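Local structure of aldehyde dehydrogenase (Anabaena variabilis, 4H7N) at residues S42-L47 / P149-G154; Q32-A37 / Y127-V132. The protein probably oxidises aldehydes to carboxylic acids with NAD+ as the electron acceptor, as other members of the aldehyde dehydrogenase family do. One frame throughout, in Å; residues are numbered along the deposited sequence.

Both contacts are buried and both use the long helix 27-46, one against the end of helix 147-153, the other against strand 118-134. Their centres lie about 12 Å apart and their nearest atoms about 4 Å, without direct contact. Interaction 1 uses the C-terminal part of helix 27-46. Its chemistry is mixed: an indole N-H bonds weakly to one backbone carbonyl and the ring lies beside a second, with a little apolar contact and a glycerol at the margin. Interaction 2 lies further back along the helix, where small side chains face the strand. Its side-chain contacts are apolar and it is smaller, burying 117 Å² against 194 Å². Carbonyls ending helix 147-153 thus meet the indole, whereas L129 presents only hydrocarbon.

Interaction 1 (S42-L47 / P149-G154). With GOL (glycerol), chain E.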
ATOM      1  N   SER A  42       3.989  22.918  -5.708  1.00 32.55           N
ATOM      2  CA  SER A  42       3.021  23.686  -4.920  1.00 35.45           C
ATOM      3  C   SER A  42       2.012  24.403  -5.780  1.00 35.96           C
ATOM      4  O   SER A  42       0.823  24.298  -5.538  1.00 33.13           O
ATOM      5  CB  SER A  42       3.734  24.695  -4.045  1.00 39.77           C
ATOM      6  OG  SER A  42       4.690  24.011  -3.224  1.00 42.95           O
ATOM      7  N   ARG A  43       2.485  25.127  -6.786  1.00 35.30           N
ATOM      8  CA  ARG A  43       1.592  25.814  -7.699  1.00 36.74           C
ATOM      9  C   ARG A  43       0.716  24.824  -8.468  1.00 33.74           C
ATOM     10  O   ARG A  43      -0.466  25.054  -8.624  1.00 32.30           O
ATOM     11  CB  ARG A  43       2.395  26.636  -8.710  1.00 40.61           C
ATOM     12  CG  ARG A  43       1.519  27.477  -9.602  1.00 45.01           C
ATOM     13  CD  ARG A  43       2.264  28.061 -10.801  1.00 49.92           C
ATOM     14  NE  ARG A  43       1.221  28.619 -11.633  1.00 56.88           N
ATOM     15  CZ  ARG A  43       0.649  29.802 -11.433  1.00 60.62           C
ATOM     16  NH1 ARG A  43       1.078  30.609 -10.476  1.00 63.42           N
ATOM     17  NH2 ARG A  43      -0.340  30.196 -12.222  1.00 61.95           N
ATOM     18  N   TRP A  44       1.305  23.721  -8.942  1.00 31.34           N
ATOM     19  CA  TRP A  44       0.521  22.637  -9.583  1.00 29.83           C
ATOM     20  C   TRP A  44      -0.634  22.087  -8.681  1.00 29.56           C
ATOM     21  O   TRP A  44      -1.788  21.953  -9.120  1.00 27.17           O
ATOM     22  CB  TRP A  44       1.474  21.549 -10.069  1.00 28.06           C
ATOM     23  CG  TRP A  44       0.923  20.426 -10.744  1.00 25.71           C
ATOM     24  CD1 TRP A  44       0.963  19.134 -10.301  1.00 24.80           C
ATOM     25  CD2 TRP A  44       0.275  20.394 -12.021  1.00 26.40           C
ATOM     26  NE1 TRP A  44       0.376  18.310 -11.216  1.00 25.97           N
ATOM     27  CE2 TRP A  44      -0.036  19.043 -12.290  1.00 25.43           C
ATOM     28  CE3 TRP A  44      -0.052  21.363 -12.971  1.00 26.98           C
ATOM     29  CZ2 TRP A  44      -0.718  18.648 -13.409  1.00 25.42           C
ATOM     30  CZ3 TRP A  44      -0.688  20.953 -14.126  1.00 27.65           C
ATOM     31  CH2 TRP A  44      -1.036  19.606 -14.316  1.00 26.18           C
ATOM     32  N   GLN A  45      -0.343  21.855  -7.414  1.00 29.71           N
ATOM     33  CA  GLN A  45      -1.363  21.397  -6.474  1.00 30.71           C
ATOM     34  C   GLN A  45      -2.432  22.515  -6.270  1.00 32.90           C
ATOM     35  O   GLN A  45      -3.651  22.261  -6.334  1.00 30.96           O
ATOM     36  CB  GLN A  45      -0.686  20.973  -5.152  1.00 33.00           C
ATOM     37  CG  GLN A  45      -1.634  20.567  -4.001  1.00 35.76           C
ATOM     38  CD  GLN A  45      -0.874  20.211  -2.704  1.00 36.18           C
ATOM     39  OE1 GLN A  45       0.297  19.782  -2.691  1.00 34.64           O
ATOM     40  NE2 GLN A  45      -1.551  20.400  -1.608  1.00 37.83           N
ATOM     41  N   GLU A  46      -1.986  23.758  -6.131  1.00 35.95           N
ATOM     42  CA  GLU A  46      -2.890  24.896  -5.896  1.00 39.89           C
ATOM     43  C   GLU A  46      -3.718  25.266  -7.114  1.00 39.02           C
ATOM     44  O   GLU A  46      -4.751  25.884  -6.963  1.00 38.01           O
ATOM     45  CB  GLU A  46      -2.120  26.134  -5.411  1.00 45.52           C
ATOM     46  CG  GLU A  46      -1.536  25.914  -4.014  1.00 55.22           C
ATOM     47  CD  GLU A  46      -0.429  26.905  -3.618  1.00 65.52           C
ATOM     48  OE1 GLU A  46       0.079  27.669  -4.487  1.00 74.68           O
ATOM     49  OE2 GLU A  46      -0.043  26.898  -2.422  1.00 68.78           O
ATOM     50  N   LEU A  47      -3.296  24.884  -8.311  1.00 34.89           N
ATOM     51  CA  LEU A  47      -4.190  25.049  -9.474  1.00 37.53           C
ATOM     52  C   LEU A  47      -5.548  24.400  -9.341  1.00 34.14           C
ATOM     53  O   LEU A  47      -6.469  24.812  -9.990  1.00 34.77           O
ATOM     54  CB  LEU A  47      -3.598  24.443 -10.734  1.00 37.51           C
ATOM     55  CG  LEU A  47      -2.684  25.242 -11.620  1.00 42.15           C
ATOM     56  CD1 LEU A  47      -2.553  24.458 -12.926  1.00 41.94           C
ATOM     57  CD2 LEU A  47      -3.155  26.649 -11.882  1.00 45.40           C
ATOM     58  N   PRO A 149      -2.466   9.630 -13.862  1.00 20.52           N
ATOM     59  CA  PRO A 149      -3.267   9.869 -12.652  1.00 20.43           C
ATOM     60  C   PRO A 149      -2.483  10.562 -11.548  1.00 20.87           C
ATOM     61  O   PRO A 149      -3.021  11.408 -10.838  1.00 23.70           O
ATOM     62  CB  PRO A 149      -3.726   8.448 -12.233  1.00 20.71           C
ATOM     63  CG  PRO A 149      -2.888   7.463 -13.019  1.00 19.66           C
ATOM     64  CD  PRO A 149      -2.443   8.215 -14.248  1.00 19.92           C
ATOM     65  N   ALA A 150      -1.198  10.270 -11.416  1.00 19.96           N
ATOM     66  CA  ALA A 150      -0.421  10.981 -10.418  1.00 20.15           C
ATOM     67  C   ALA A 150      -0.403  12.497 -10.682  1.00 21.19           C
ATOM     68  O   ALA A 150      -0.538  13.286  -9.745  1.00 19.79           O
ATOM     69  CB  ALA A 150       0.982  10.447 -10.380  1.00 19.40           C
ATOM     70  N   LEU A 151      -0.254  12.911 -11.958  1.00 21.36           N
ATOM     71  CA  LEU A 151      -0.270  14.319 -12.256  1.00 22.35           C
ATOM     72  C   LEU A 151      -1.608  14.947 -11.898  1.00 22.98           C
ATOM     73  O   LEU A 151      -1.629  16.030 -11.346  1.00 24.21           O
ATOM     74  CB  LEU A 151       0.022  14.614 -13.739  1.00 22.55           C
ATOM     75  CG  LEU A 151       1.496  14.389 -14.108  1.00 22.24           C
ATOM     76  CD1 LEU A 151       1.634  14.333 -15.620  1.00 23.63           C
ATOM     77  CD2 LEU A 151       2.381  15.495 -13.597  1.00 23.22           C
ATOM     78  N   LEU A 152      -2.701  14.281 -12.214  1.00 23.61           N
ATOM     79  CA  LEU A 152      -4.013  14.829 -11.943  1.00 24.65           C
ATOM     80  C   LEU A 152      -4.299  14.925 -10.458  1.00 24.70           C
ATOM     81  O   LEU A 152      -5.080  15.775 -10.014  1.00 25.49           O
ATOM     82  CB  LEU A 152      -5.080  14.015 -12.677  1.00 25.91           C
ATOM     83  CG  LEU A 152      -5.063  14.307 -14.194  1.00 27.52           C
ATOM     84  CD1 LEU A 152      -5.798  13.265 -15.030  1.00 28.62           C
ATOM     85  CD2 LEU A 152      -5.636  15.681 -14.508  1.00 29.49           C
ATOM     86  N   ALA A 153      -3.679  14.048  -9.693  1.00 24.20           N
ATOM     87  CA  ALA A 153      -3.778  14.067  -8.247  1.00 25.20           C
ATOM     88  C   ALA A 153      -3.120  15.309  -7.666  1.00 26.54           C
ATOM     89  O   ALA A 153      -3.393  15.661  -6.517  1.00 27.45           O
ATOM     90  CB  ALA A 153      -3.125  12.839  -7.626  1.00 24.31           C
ATOM     91  N   GLY A 154      -2.270  15.963  -8.445  1.00 24.55           N
ATOM     92  CA  GLY A 154      -1.516  17.084  -7.952  1.00 25.86           C
ATOM     93  C   GLY A 154      -0.052  16.803  -7.629  1.00 24.89           C
ATOM     94  O   GLY A 154       0.602  17.652  -7.099  1.00 25.35           O
TER
HETATM   95  C1  GOL E 501      -6.538  18.933  -5.216  1.00 59.79           C
HETATM   96  O1  GOL E 501      -6.091  20.014  -6.019  1.00 47.59           O
HETATM   97  C2  GOL E 501      -5.425  17.893  -4.940  1.00 58.67           C
HETATM   98  O2  GOL E 501      -4.079  18.360  -5.141  1.00 52.20           O
HETATM   99  C3  GOL E 501      -5.600  17.470  -3.501  1.00 59.10           C
HETATM  100  O3  GOL E 501      -6.924  16.955  -3.342  1.00 59.04           O
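W44 and Q45, near the C-terminal end of helix 27-46, pack against the C-terminal end of helix 147-153, a buried helix-to-helix-end contact built around a Schellman motif. G154 closes that motif at positive phi (103°), where a beta carbon would collide with the carbonyl oxygen of A153; glycine therefore suits the turn and also allows Q45 to come close, the two CA atoms being 4.6 Å apart.

W44 carries most of the contact. With CG anti to the backbone N (chi1 -179°), its indole extends toward helix 147-153 and meets two backbone oxygens obliquely. NE1 donates a weak, bent hydrogen bond to L151 O at 3.0 Å (N-H...O angle 129°); the same oxygen accepts the G154 N-H that closes the helix end. Next to NE1, CD1 lies 3.5 Å from G154 O. CE2 and CZ2 of W44 also lie beside L151 O, each at 3.5 Å, and the apolar touch, CZ2 to L151 CB at 4.1 Å, is secondary. T55 and L56 of helix 48-64 also touch the indole. A leucine in place of W44 would probably leave L151 O without its indole donor and open a gap beside L151 CB.

Q45 contributes mainly its aliphatic stem, and its amide OE1 turns to Q41 NE2, which also binds G154 O. At the margin a glycerol, probably from the crystallisation liquor, bridges the two segments. Its O1 bonds weakly to Q45 O, R52 also holds it, and O2 donates to A153 O over 3.1 Å.

Interaction 2 (Q32-A37 / Y127-V132); sequences QQCNRA and YPLVGV
L129, at the start of the strand portion of 127-132, reaches across to C34 and A37 on the buried side of helix 27-46, and the side-chain contacts between these two segments are apolar. The leucine divides its two methyl groups between residues three positions apart on the helix. CD2 rests 3.6 Å from C34 CB, with C34 SG a little farther off at 4.1 Å, so the methyl meets the root of the cysteine more closely than its sulfur. CD1 turns to the next helical turn and lies 4.1 Å from A37 CB. The leucine's CG stands anti to the backbone N (chi1 -172°), which aims it at the helix, and chi2 (62°) then sends one methyl to each partner.

Small residues suit the helix side: A37 and L129 have CA atoms 7.5 Å apart, a distance the leucine side chain fills, and the short side chains of C34 and A37 leave room for it. No hydrogen bond crosses between the segments. The L129 N-H bonds instead to the side-chain oxygen OD2 of D204.

The same leucine also touches A156 and V158 of the parallel neighbouring strand 156-161, and V158 packs on C34 as well. I187 of strand 186-188 meets A37. Helix 27-46 thus lies over three strands of the mixed sheet, 118-134, 156-161 and 186-188, consistent with the Rossmann-like NAD-binding domain of aldehyde dehydrogenases.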
ATOM      1  N   GLN A  32      19.170  17.749  -8.226  1.00 36.91           N
ATOM      2  CA  GLN A  32      18.828  19.098  -8.635  1.00 42.10           C
ATOM      3  C   GLN A  32      17.538  19.146  -9.403  1.00 40.52           C
ATOM      4  O   GLN A  32      16.692  19.955  -9.096  1.00 41.61           O
ATOM      5  CB  GLN A  32      19.990  19.648  -9.466  1.00 50.15           C
ATOM      6  CG  GLN A  32      19.938  21.086  -9.949  1.00 56.76           C
ATOM      7  CD  GLN A  32      21.214  21.421 -10.732  1.00 63.69           C
ATOM      8  OE1 GLN A  32      22.326  21.273 -10.200  1.00 65.89           O
ATOM      9  NE2 GLN A  32      21.065  21.819 -12.008  1.00 62.35           N
ATOM     10  N   GLN A  33      17.340  18.263 -10.383  1.00 40.07           N
ATOM     11  CA  GLN A  33      16.084  18.266 -11.160  1.00 38.58           C
ATOM     12  C   GLN A  33      14.872  17.857 -10.320  1.00 35.01           C
ATOM     13  O   GLN A  33      13.783  18.374 -10.529  1.00 32.01           O
ATOM     14  CB  GLN A  33      16.172  17.343 -12.358  1.00 40.94           C
ATOM     15  CG  GLN A  33      17.273  17.702 -13.334  1.00 44.92           C
ATOM     16  CD  GLN A  33      17.297  16.719 -14.471  1.00 49.42           C
ATOM     17  OE1 GLN A  33      18.178  15.853 -14.550  1.00 52.08           O
ATOM     18  NE2 GLN A  33      16.300  16.812 -15.339  1.00 51.02           N
ATOM     19  N   CYS A  34      15.052  16.930  -9.381  1.00 33.24           N
ATOM     20  CA  CYS A  34      13.969  16.573  -8.480  1.00 32.53           C
ATOM     21  C   CYS A  34      13.545  17.774  -7.602  1.00 33.91           C
ATOM     22  O   CYS A  34      12.341  18.022  -7.384  1.00 32.32           O
ATOM     23  CB  CYS A  34      14.358  15.363  -7.637  1.00 31.99           C
ATOM     24  SG  CYS A  34      14.482  13.872  -8.661  1.00 31.99           S
ATOM     25  N   ASN A  35      14.529  18.537  -7.143  1.00 37.19           N
ATOM     26  CA  ASN A  35      14.280  19.711  -6.328  1.00 39.65           C
ATOM     27  C   ASN A  35      13.577  20.832  -7.084  1.00 39.43           C
ATOM     28  O   ASN A  35      12.711  21.506  -6.510  1.00 39.21           O
ATOM     29  CB  ASN A  35      15.551  20.201  -5.623  1.00 44.09           C
ATOM     30  CG  ASN A  35      15.844  19.395  -4.348  1.00 49.11           C
ATOM     31  OD1 ASN A  35      14.931  19.018  -3.592  1.00 51.97           O
ATOM     32  ND2 ASN A  35      17.102  19.114  -4.116  1.00 50.82           N
ATOM     33  N   ARG A  36      13.893  20.987  -8.362  1.00 37.16           N
ATOM     34  CA  ARG A  36      13.155  21.890  -9.241  1.00 37.52           C
ATOM     35  C   ARG A  36      11.703  21.459  -9.399  1.00 37.28           C
ATOM     36  O   ARG A  36      10.787  22.282  -9.362  1.00 37.33           O
ATOM     37  CB  ARG A  36      13.857  21.982 -10.624  1.00 38.68           C
ATOM     38  N   ALA A  37      11.446  20.161  -9.567  1.00 33.68           N
ATOM     39  CA  ALA A  37      10.061  19.720  -9.701  1.00 30.79           C
ATOM     40  C   ALA A  37       9.283  19.979  -8.389  1.00 29.36           C
ATOM     41  O   ALA A  37       8.132  20.405  -8.396  1.00 28.44           O
ATOM     42  CB  ALA A  37       9.990  18.252 -10.100  1.00 29.72           C
ATOM     43  N   TYR A 127       1.217  13.105  -2.749  1.00 25.16           N
ATOM     44  CA  TYR A 127       2.666  12.969  -2.555  1.00 24.23           C
ATOM     45  C   TYR A 127       3.318  14.026  -3.445  1.00 24.36           C
ATOM     46  O   TYR A 127       2.981  14.100  -4.621  1.00 26.65           O
ATOM     47  CB  TYR A 127       3.129  11.597  -2.960  1.00 24.46           C
ATOM     48  CG  TYR A 127       2.683  10.514  -2.007  1.00 25.92           C
ATOM     49  CD1 TYR A 127       1.462   9.911  -2.151  1.00 27.23           C
ATOM     50  CD2 TYR A 127       3.476  10.110  -0.945  1.00 29.02           C
ATOM     51  CE1 TYR A 127       1.021   8.923  -1.257  1.00 27.96           C
ATOM     52  CE2 TYR A 127       3.047   9.128  -0.038  1.00 30.00           C
ATOM     53  CZ  TYR A 127       1.821   8.553  -0.213  1.00 28.44           C
ATOM     54  OH  TYR A 127       1.387   7.610   0.635  1.00 32.62           O
ATOM     55  N   PRO A 128       4.258  14.814  -2.923  1.00 24.27           N
ATOM     56  CA  PRO A 128       4.767  15.882  -3.815  1.00 24.95           C
ATOM     57  C   PRO A 128       5.533  15.385  -5.061  1.00 25.63           C
ATOM     58  O   PRO A 128       5.394  15.986  -6.133  1.00 26.56           O
ATOM     59  CB  PRO A 128       5.675  16.680  -2.908  1.00 26.13           C
ATOM     60  CG  PRO A 128       5.079  16.497  -1.532  1.00 26.12           C
ATOM     61  CD  PRO A 128       4.619  15.063  -1.514  1.00 24.66           C
ATOM     62  N   LEU A 129       6.327  14.349  -4.912  1.00 22.98           N
ATOM     63  CA  LEU A 129       7.175  13.849  -6.008  1.00 23.99           C
ATOM     64  C   LEU A 129       7.153  12.330  -6.161  1.00 23.91           C
ATOM     65  O   LEU A 129       7.516  11.568  -5.249  1.00 23.41           O
ATOM     66  CB  LEU A 129       8.594  14.331  -5.830  1.00 25.17           C
ATOM     67  CG  LEU A 129       9.529  14.030  -7.022  1.00 25.71           C
ATOM     68  CD1 LEU A 129       9.035  14.739  -8.294  1.00 26.78           C
ATOM     69  CD2 LEU A 129      10.949  14.437  -6.735  1.00 27.15           C
ATOM     70  N   VAL A 130       6.663  11.892  -7.320  1.00 22.03           N
ATOM     71  CA  VAL A 130       6.487  10.474  -7.647  1.00 20.82           C
ATOM     72  C   VAL A 130       7.550  10.125  -8.683  1.00 22.69           C
ATOM     73  O   VAL A 130       7.772  10.910  -9.665  1.00 23.13           O
ATOM     74  CB  VAL A 130       5.067  10.215  -8.204  1.00 20.52           C
ATOM     75  CG1 VAL A 130       4.938   8.802  -8.718  1.00 21.08           C
ATOM     76  CG2 VAL A 130       4.044  10.463  -7.117  1.00 22.61           C
ATOM     77  N   GLY A 131       8.267   9.042  -8.440  1.00 21.37           N
ATOM     78  CA  GLY A 131       9.166   8.459  -9.466  1.00 22.81           C
ATOM     79  C   GLY A 131       8.548   7.280 -10.234  1.00 21.29           C
ATOM     80  O   GLY A 131       7.964   6.341  -9.652  1.00 21.79           O
ATOM     81  N   VAL A 132       8.640   7.337 -11.553  1.00 21.46           N
ATOM     82  CA  VAL A 132       8.188   6.254 -12.399  1.00 21.20           C
ATOM     83  C   VAL A 132       9.333   5.659 -13.186  1.00 22.14           C
ATOM     84  O   VAL A 132      10.048   6.361 -13.907  1.00 21.91           O
ATOM     85  CB  VAL A 132       7.131   6.769 -13.390  1.00 22.46           C
ATOM     86  CG1 VAL A 132       6.784   5.688 -14.404  1.00 24.59           C
ATOM     87  CG2 VAL A 132       5.881   7.193 -12.630  1.00 22.00           C
TER